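Local coordinates for protein p1 (Rice yellow mottle virus, PDB 6TY2) that suppresses RNA silencing in the host as a viral multitask factor for virus spread, this chain being its C-terminal zinc-finger part, at residues E7-R11 against C39-H44; A29-Y33 against V51-N55. All blocks are in the same frame, centred on the assembly; numbering follows the deposited sequence.

How the interactions relate
From the N terminus the chain runs through helix 3-24, turns back in a long coil and never forms a strand. Interaction 1 joins the first half of that helix to residues 39-44, closing a loop that takes in the rest of the helix and the returning coil. Interaction 2 starts inside this loop, at residues 29-33, and reaches past it to the C-terminal residues 51-55, so the two closures cross. They also touch: Cys39 O lies 2.8 Å from Val51 N, a probable hydrogen bond, and Asp40 packs on Leu54. Interaction 1 holds the zinc between helix and loop, and interaction 2 ties the C-terminal tail to the returning coil, with Asp40 between them.

Interaction 1 (E7-R11 against C39-H44); sequences EHQER and CDIPEH. With ZN (zinc ion), chain C.
Three of the four ligands of the zinc-finger site meet where His8, on helix 3-24, faces the loop 39-44, with its 3-10 turn at 42-44; Cys48 completes the His2Cys2 set. His8 brings NE2 to the zinc ion at 2.1 Å, while His44 binds it through the other kind of ring nitrogen, ND1, at 2.2 Å. Cys39 supplies SG at 2.3 Å, and the same sulfur accepts the backbone N-H of Ile41, a second-shell bond that should temper the charge on the thiolate. The two imidazoles lie obliquely, their planes 64° apart.

Because His44 spends ND1 on the metal, its NE2 points away from the zinc and donates to Glu7 OE2, 2.5 Å off. This His-carboxylate bond lies in the ring plane, is fairly straight at 162° and meets the oxygen nearly along its C-O axis. Together with the ND1-zinc bond it fixes the rotation of the His44 ring, and the carboxylate probably makes the imidazole a more electron-rich ligand. The methyl Ile41 CD1 comes up at the edge of the His8 ring, 4.2 Å from His8 CD2, and Ile41 CB lies over one face of the His44 ring, offset toward its rim.

One helical turn after Glu7, Arg11 ties down the other end of the loop, where Leu34 packs beside it and Asp40. With CG anti to the backbone N (chi1 -174°) and a bend at chi2, it reaches across to Asp40 and grips it side-on. Arg11 NE donates to the syn side of Asp40 OD1, somewhat out of the carboxylate plane; the second arm of this salt bridge runs from Arg11 NH2 to Asp40 OD2 at 3.0 Å, in the guanidinium plane but from above the carboxylate plane.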
ATOM      1  N   GLU A   7       9.535  11.045   8.127  1.00 21.09           N
ATOM      2  CA  GLU A   7       9.081   9.968   7.247  1.00 20.51           C
ATOM      3  C   GLU A   7       8.192  10.484   6.111  1.00 22.23           C
ATOM      4  O   GLU A   7       8.172   9.904   5.029  1.00 22.52           O
ATOM      5  CB  GLU A   7       8.346   8.890   8.050  1.00 22.38           C
ATOM      6  CG  GLU A   7       9.302   8.001   8.845  1.00 27.53           C
ATOM      7  CD  GLU A   7       8.586   7.006   9.749  1.00 28.87           C
ATOM      8  OE1 GLU A   7       9.108   5.891   9.958  1.00 29.01           O
ATOM      9  OE2 GLU A   7       7.503   7.342  10.263  1.00 31.00           O
ATOM     10  N   HIS A   8       7.455  11.565   6.347  1.00 21.27           N
ATOM     11  CA  HIS A   8       6.705  12.202   5.262  1.00 18.95           C
ATOM     12  C   HIS A   8       7.667  12.765   4.215  1.00 20.26           C
ATOM     13  O   HIS A   8       7.417  12.647   3.017  1.00 18.76           O
ATOM     14  CB  HIS A   8       5.806  13.314   5.789  1.00 16.51           C
ATOM     15  CG  HIS A   8       4.645  12.829   6.595  1.00 21.44           C
ATOM     16  ND1 HIS A   8       3.894  13.670   7.384  1.00 17.89           N
ATOM     17  CD2 HIS A   8       4.096  11.595   6.725  1.00 17.45           C
ATOM     18  CE1 HIS A   8       2.940  12.974   7.977  1.00 19.98           C
ATOM     19  NE2 HIS A   8       3.036  11.716   7.588  1.00 19.66           N
ATOM     20  N   GLN A   9       8.763  13.373   4.677  1.00 21.83           N
ATOM     21  CA  GLN A   9       9.793  13.913   3.788  1.00 21.45           C
ATOM     22  C   GLN A   9      10.432  12.839   2.930  1.00 22.69           C
ATOM     23  O   GLN A   9      10.557  13.001   1.714  1.00 22.66           O
ATOM     24  CB  GLN A   9      10.895  14.634   4.580  1.00 19.48           C
ATOM     25  CG  GLN A   9      10.547  16.069   4.975  1.00 25.73           C
ATOM     26  CD  GLN A   9      11.725  16.835   5.605  1.00 32.44           C
ATOM     27  OE1 GLN A   9      12.556  16.262   6.312  1.00 34.02           O
ATOM     28  NE2 GLN A   9      11.795  18.137   5.337  1.00 28.34           N
ATOM     29  N   GLU A  10      10.856  11.749   3.560  1.00 23.54           N
ATOM     30  CA  GLU A  10      11.511  10.679   2.825  1.00 24.52           C
ATOM     31  C   GLU A  10      10.530  10.033   1.847  1.00 22.87           C
ATOM     32  O   GLU A  10      10.888   9.732   0.713  1.00 22.66           O
ATOM     33  CB  GLU A  10      12.089   9.606   3.760  1.00 26.39           C
ATOM     34  CG  GLU A  10      12.588  10.067   5.132  1.00 36.64           C
ATOM     35  CD  GLU A  10      13.789  11.016   5.107  1.00 49.35           C
ATOM     36  OE1 GLU A  10      14.836  10.660   4.509  1.00 54.44           O
ATOM     37  OE2 GLU A  10      13.692  12.112   5.718  1.00 39.47           O
ATOM     38  N   ARG A  11       9.299   9.815   2.282  1.00 17.93           N
ATOM     39  CA  ARG A  11       8.305   9.256   1.377  1.00 21.60           C
ATOM     40  C   ARG A  11       7.963  10.232   0.242  1.00 19.52           C
ATOM     41  O   ARG A  11       7.821   9.822  -0.906  1.00 22.92           O
ATOM     42  CB  ARG A  11       7.037   8.863   2.129  1.00 19.04           C
ATOM     43  CG  ARG A  11       6.037   8.158   1.239  1.00 19.90           C
ATOM     44  CD  ARG A  11       5.453   6.960   1.947  1.00 24.80           C
ATOM     45  NE  ARG A  11       4.260   6.463   1.264  1.00 22.62           N
ATOM     46  CZ  ARG A  11       4.285   5.555   0.297  1.00 32.18           C
ATOM     47  NH1 ARG A  11       5.449   5.053  -0.114  1.00 28.27           N
ATOM     48  NH2 ARG A  11       3.148   5.150  -0.266  1.00 32.70           N
ATOM     49  N   CYS A  39      -2.394  10.817   4.943  1.00 18.61           N
ATOM     50  CA  CYS A  39      -1.175  10.021   5.028  1.00 17.45           C
ATOM     51  C   CYS A  39      -1.454   8.527   4.823  1.00 18.07           C
ATOM     52  O   CYS A  39      -2.460   8.020   5.309  1.00 18.06           O
ATOM     53  CB  CYS A  39      -0.533  10.278   6.388  1.00 17.74           C
ATOM     54  SG  CYS A  39       0.772   9.211   6.876  1.00 18.53           S
ATOM     55  N   ASP A  40      -0.592   7.814   4.108  1.00 17.45           N
ATOM     56  CA  ASP A  40      -0.896   6.409   3.842  1.00 18.33           C
ATOM     57  C   ASP A  40       0.088   5.464   4.526  1.00 19.95           C
ATOM     58  O   ASP A  40       0.237   4.320   4.124  1.00 22.65           O
ATOM     59  CB  ASP A  40      -0.952   6.130   2.332  1.00 18.38           C
ATOM     60  CG  ASP A  40       0.351   6.445   1.607  1.00 22.59           C
ATOM     61  OD1 ASP A  40       1.311   6.877   2.263  1.00 21.51           O
ATOM     62  OD2 ASP A  40       0.422   6.252   0.366  1.00 23.78           O
ATOM     63  N   ILE A  41       0.742   5.945   5.574  1.00 16.32           N
ATOM     64  CA  ILE A  41       1.634   5.106   6.377  1.00 16.75           C
ATOM     65  C   ILE A  41       0.871   4.559   7.580  1.00 21.32           C
ATOM     66  O   ILE A  41       0.561   5.298   8.500  1.00 19.53           O
ATOM     67  CB  ILE A  41       2.859   5.890   6.850  1.00 19.03           C
ATOM     68  CG1 ILE A  41       3.516   6.613   5.672  1.00 20.13           C
ATOM     69  CG2 ILE A  41       3.847   4.972   7.559  1.00 19.92           C
ATOM     70  CD1 ILE A  41       4.683   7.495   6.086  1.00 21.85           C
ATOM     71  N   PRO A  42       0.535   3.262   7.564  1.00 20.08           N
ATOM     72  CA  PRO A  42      -0.335   2.694   8.601  1.00 22.45           C
ATOM     73  C   PRO A  42       0.175   2.936  10.007  1.00 22.32           C
ATOM     74  O   PRO A  42      -0.622   3.169  10.912  1.00 22.89           O
ATOM     75  CB  PRO A  42      -0.336   1.199   8.277  1.00 26.12           C
ATOM     76  CG  PRO A  42      -0.031   1.143   6.820  1.00 22.05           C
ATOM     77  CD  PRO A  42       0.954   2.250   6.586  1.00 21.00           C
ATOM     78  N   GLU A  43       1.490   2.903  10.172  1.00 23.43           N
ATOM     79  CA  GLU A  43       2.122   3.083  11.468  1.00 23.06           C
ATOM     80  C   GLU A  43       1.798   4.460  12.042  1.00 21.25           C
ATOM     81  O   GLU A  43       1.763   4.646  13.255  1.00 23.44           O
ATOM     82  CB  GLU A  43       3.644   2.891  11.352  1.00 24.86           C
ATOM     83  CG  GLU A  43       4.103   1.471  10.981  1.00 28.44           C
ATOM     84  CD  GLU A  43       3.888   1.124   9.506  1.00 30.12           C
ATOM     85  OE1 GLU A  43       3.640   2.032   8.691  1.00 24.26           O
ATOM     86  OE2 GLU A  43       3.974  -0.069   9.156  1.00 37.76           O
ATOM     87  N   HIS A  44       1.543   5.422  11.162  1.00 20.47           N
ATOM     88  CA  HIS A  44       1.198   6.775  11.583  1.00 20.12           C
ATOM     89  C   HIS A  44      -0.263   6.942  12.011  1.00 20.81           C
ATOM     90  O   HIS A  44      -0.635   7.994  12.520  1.00 21.09           O
ATOM     91  CB  HIS A  44       1.477   7.772  10.461  1.00 18.09           C
ATOM     92  CG  HIS A  44       2.929   8.037  10.220  1.00 18.49           C
ATOM     93  ND1 HIS A  44       3.364   9.004   9.346  1.00 19.33           N
ATOM     94  CD2 HIS A  44       4.041   7.479  10.753  1.00 20.78           C
ATOM     95  CE1 HIS A  44       4.686   9.024   9.338  1.00 21.02           C
ATOM     96  NE2 HIS A  44       5.122   8.109  10.184  1.00 20.00           N
TER
HETATM   97 ZN    ZN C 101       1.828  10.374   8.559  1.00 21.45          ZN

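Interaction 2 (A29-Y33 against V51-N55); sequences ASLVY and VKYLN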
ATOM      1  N   ALA A  29       1.602  11.852 -13.892  1.00 27.96           N
ATOM      2  CA  ALA A  29       2.135  11.890 -12.534  1.00 29.18           C
ATOM      3  C   ALA A  29       1.014  11.668 -11.525  1.00 30.98           C
ATOM      4  O   ALA A  29       0.434  12.626 -11.023  1.00 34.67           O
ATOM      5  CB  ALA A  29       2.830  13.215 -12.267  1.00 23.52           C
ATOM      6  N   SER A  30       0.729  10.407 -11.213  1.00 29.40           N
ATOM      7  CA  SER A  30      -0.431  10.051 -10.400  1.00 31.40           C
ATOM      8  C   SER A  30      -0.222  10.067  -8.877  1.00 30.81           C
ATOM      9  O   SER A  30      -1.191  10.112  -8.122  1.00 30.99           O
ATOM     10  CB  SER A  30      -0.932   8.663 -10.823  1.00 36.24           C
ATOM     11  OG  SER A  30       0.149   7.754 -10.977  1.00 36.70           O
ATOM     12  N   LEU A  31       1.022  10.035  -8.414  1.00 24.25           N
ATOM     13  CA  LEU A  31       1.260   9.942  -6.977  1.00 25.46           C
ATOM     14  C   LEU A  31       1.027  11.296  -6.276  1.00 26.32           C
ATOM     15  O   LEU A  31       1.240  12.371  -6.844  1.00 20.80           O
ATOM     16  CB  LEU A  31       2.674   9.403  -6.702  1.00 22.38           C
ATOM     17  CG  LEU A  31       2.927   7.964  -7.180  1.00 27.46           C
ATOM     18  CD1 LEU A  31       4.373   7.542  -6.984  1.00 24.59           C
ATOM     19  CD2 LEU A  31       2.008   6.988  -6.469  1.00 25.35           C
ATOM     20  N   VAL A  32       0.553  11.230  -5.042  1.00 19.99           N
ATOM     21  CA  VAL A  32       0.143  12.433  -4.333  1.00 21.74           C
ATOM     22  C   VAL A  32       0.951  12.519  -3.063  1.00 20.18           C
ATOM     23  O   VAL A  32       1.296  11.498  -2.472  1.00 19.44           O
ATOM     24  CB  VAL A  32      -1.375  12.420  -4.042  1.00 25.77           C
ATOM     25  CG1 VAL A  32      -1.733  11.203  -3.295  1.00 26.93           C
ATOM     26  CG2 VAL A  32      -1.821  13.646  -3.273  1.00 25.55           C
ATOM     27  N   TYR A  33       1.278  13.738  -2.657  1.00 19.52           N
ATOM     28  CA  TYR A  33       2.178  13.944  -1.539  1.00 21.21           C
ATOM     29  C   TYR A  33       1.491  13.765  -0.170  1.00 16.98           C
ATOM     30  O   TYR A  33       0.307  14.019  -0.012  1.00 20.55           O
ATOM     31  CB  TYR A  33       2.799  15.328  -1.641  1.00 23.01           C
ATOM     32  CG  TYR A  33       3.809  15.513  -2.764  1.00 20.52           C
ATOM     33  CD1 TYR A  33       4.966  14.748  -2.819  1.00 21.52           C
ATOM     34  CD2 TYR A  33       3.624  16.487  -3.733  1.00 22.43           C
ATOM     35  CE1 TYR A  33       5.905  14.936  -3.826  1.00 19.86           C
ATOM     36  CE2 TYR A  33       4.558  16.694  -4.745  1.00 27.09           C
ATOM     37  CZ  TYR A  33       5.698  15.917  -4.785  1.00 26.49           C
ATOM     38  OH  TYR A  33       6.625  16.111  -5.787  1.00 24.97           O
ATOM     39  N   VAL A  51      -5.203   7.532   5.152  1.00 18.06           N
ATOM     40  CA  VAL A  51      -5.888   7.473   3.883  1.00 20.46           C
ATOM     41  C   VAL A  51      -5.202   6.372   3.109  1.00 22.01           C
ATOM     42  O   VAL A  51      -4.201   6.609   2.431  1.00 16.52           O
ATOM     43  CB  VAL A  51      -5.811   8.813   3.146  1.00 21.65           C
ATOM     44  CG1 VAL A  51      -6.492   8.723   1.778  1.00 22.38           C
ATOM     45  CG2 VAL A  51      -6.439   9.890   4.016  1.00 19.93           C
ATOM     46  N   LYS A  52      -5.739   5.161   3.251  1.00 15.13           N
ATOM     47  CA  LYS A  52      -4.999   3.941   2.965  1.00 19.58           C
ATOM     48  C   LYS A  52      -4.540   3.822   1.513  1.00 20.97           C
ATOM     49  O   LYS A  52      -3.459   3.295   1.232  1.00 20.52           O
ATOM     50  CB  LYS A  52      -5.857   2.737   3.325  1.00 21.71           C
ATOM     51  CG  LYS A  52      -5.164   1.406   3.149  1.00 20.20           C
ATOM     52  CD  LYS A  52      -6.147   0.284   3.457  1.00 23.97           C
ATOM     53  CE  LYS A  52      -5.519  -1.076   3.341  1.00 20.34           C
ATOM     54  NZ  LYS A  52      -6.538  -2.103   3.747  1.00 24.53           N
ATOM     55  N   TYR A  53      -5.371   4.312   0.603  1.00 17.98           N
ATOM     56  CA  TYR A  53      -5.119   4.158  -0.818  1.00 17.57           C
ATOM     57  C   TYR A  53      -4.850   5.505  -1.479  1.00 18.32           C
ATOM     58  O   TYR A  53      -5.180   5.736  -2.642  1.00 20.20           O
ATOM     59  CB  TYR A  53      -6.293   3.453  -1.468  1.00 19.35           C
ATOM     60  CG  TYR A  53      -6.436   2.013  -1.031  1.00 15.77           C
ATOM     61  CD1 TYR A  53      -5.648   1.033  -1.592  1.00 17.58           C
ATOM     62  CD2 TYR A  53      -7.356   1.644  -0.058  1.00 15.77           C
ATOM     63  CE1 TYR A  53      -5.768  -0.278  -1.224  1.00 19.75           C
ATOM     64  CE2 TYR A  53      -7.493   0.315   0.333  1.00 16.50           C
ATOM     65  CZ  TYR A  53      -6.687  -0.640  -0.262  1.00 19.21           C
ATOM     66  OH  TYR A  53      -6.780  -1.961   0.079  1.00 19.69           O
ATOM     67  N   LEU A  54      -4.216   6.376  -0.710  1.00 18.40           N
ATOM     68  CA  LEU A  54      -3.819   7.699  -1.171  1.00 23.11           C
ATOM     69  C   LEU A  54      -3.058   7.592  -2.482  1.00 21.46           C
ATOM     70  O   LEU A  54      -3.239   8.402  -3.377  1.00 22.28           O
ATOM     71  CB  LEU A  54      -2.963   8.382  -0.100  1.00 19.77           C
ATOM     72  CG  LEU A  54      -2.477   9.819  -0.254  1.00 23.03           C
ATOM     73  CD1 LEU A  54      -3.636  10.801  -0.224  1.00 22.30           C
ATOM     74  CD2 LEU A  54      -1.479  10.138   0.842  1.00 20.90           C
ATOM     75  N   ASN A  55      -2.235   6.557  -2.599  1.00 22.32           N
ATOM     76  CA  ASN A  55      -1.435   6.357  -3.792  1.00 22.28           C
ATOM     77  C   ASN A  55      -1.656   5.019  -4.515  1.00 27.98           C
ATOM     78  O   ASN A  55      -1.291   3.955  -4.006  1.00 36.80           O
ATOM     79  CB  ASN A  55       0.039   6.527  -3.413  1.00 25.39           C
ATOM     80  CG  ASN A  55       0.412   7.989  -3.233  1.00 25.82           C
ATOM     81  OD1 ASN A  55       0.085   8.811  -4.075  1.00 25.58           O
ATOM     82  ND2 ASN A  55       1.053   8.318  -2.128  1.00 22.50           N
TER
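With chi1 at -76°, Asn55 sets its CG anti to the carbonyl carbon and turns its amide onto the backbone of Val32, while Val32, at chi1 56°, holds CG1 between its own N and carbonyl carbon, facing Leu54. The contact joins the coil 29-33 to the C-terminal tail, which leaves a type I beta turn at Val51-Leu54. One side-chain amide serves both polar groups of a single residue: Val32 N donates to Asn55 OD1 at 2.6 Å, and Asn55 ND2 returns a longer bond to Val32 O at 3.2 Å. Both donors lie in the plane of the carbonyl they meet. A flipped amide would set NH2 against N-H and oxygen against oxygen, so the pair fixes which way round it sits. A weak bond from ND2 to Asp40 OD2 leads on toward the zinc-finger loop.

Apolar groups flank the amide: Leu31 CD2 lies 3.7 Å from Asn55 CB, and on the helix side Leu31 also packs on Ile15 and Cys18. From within the turn, Lys52 NZ hydrogen-bonds to Leu31 O and Ala29 O of the second subunit. Val32 CG1 presses against Leu54, 3.4 Å from its CG.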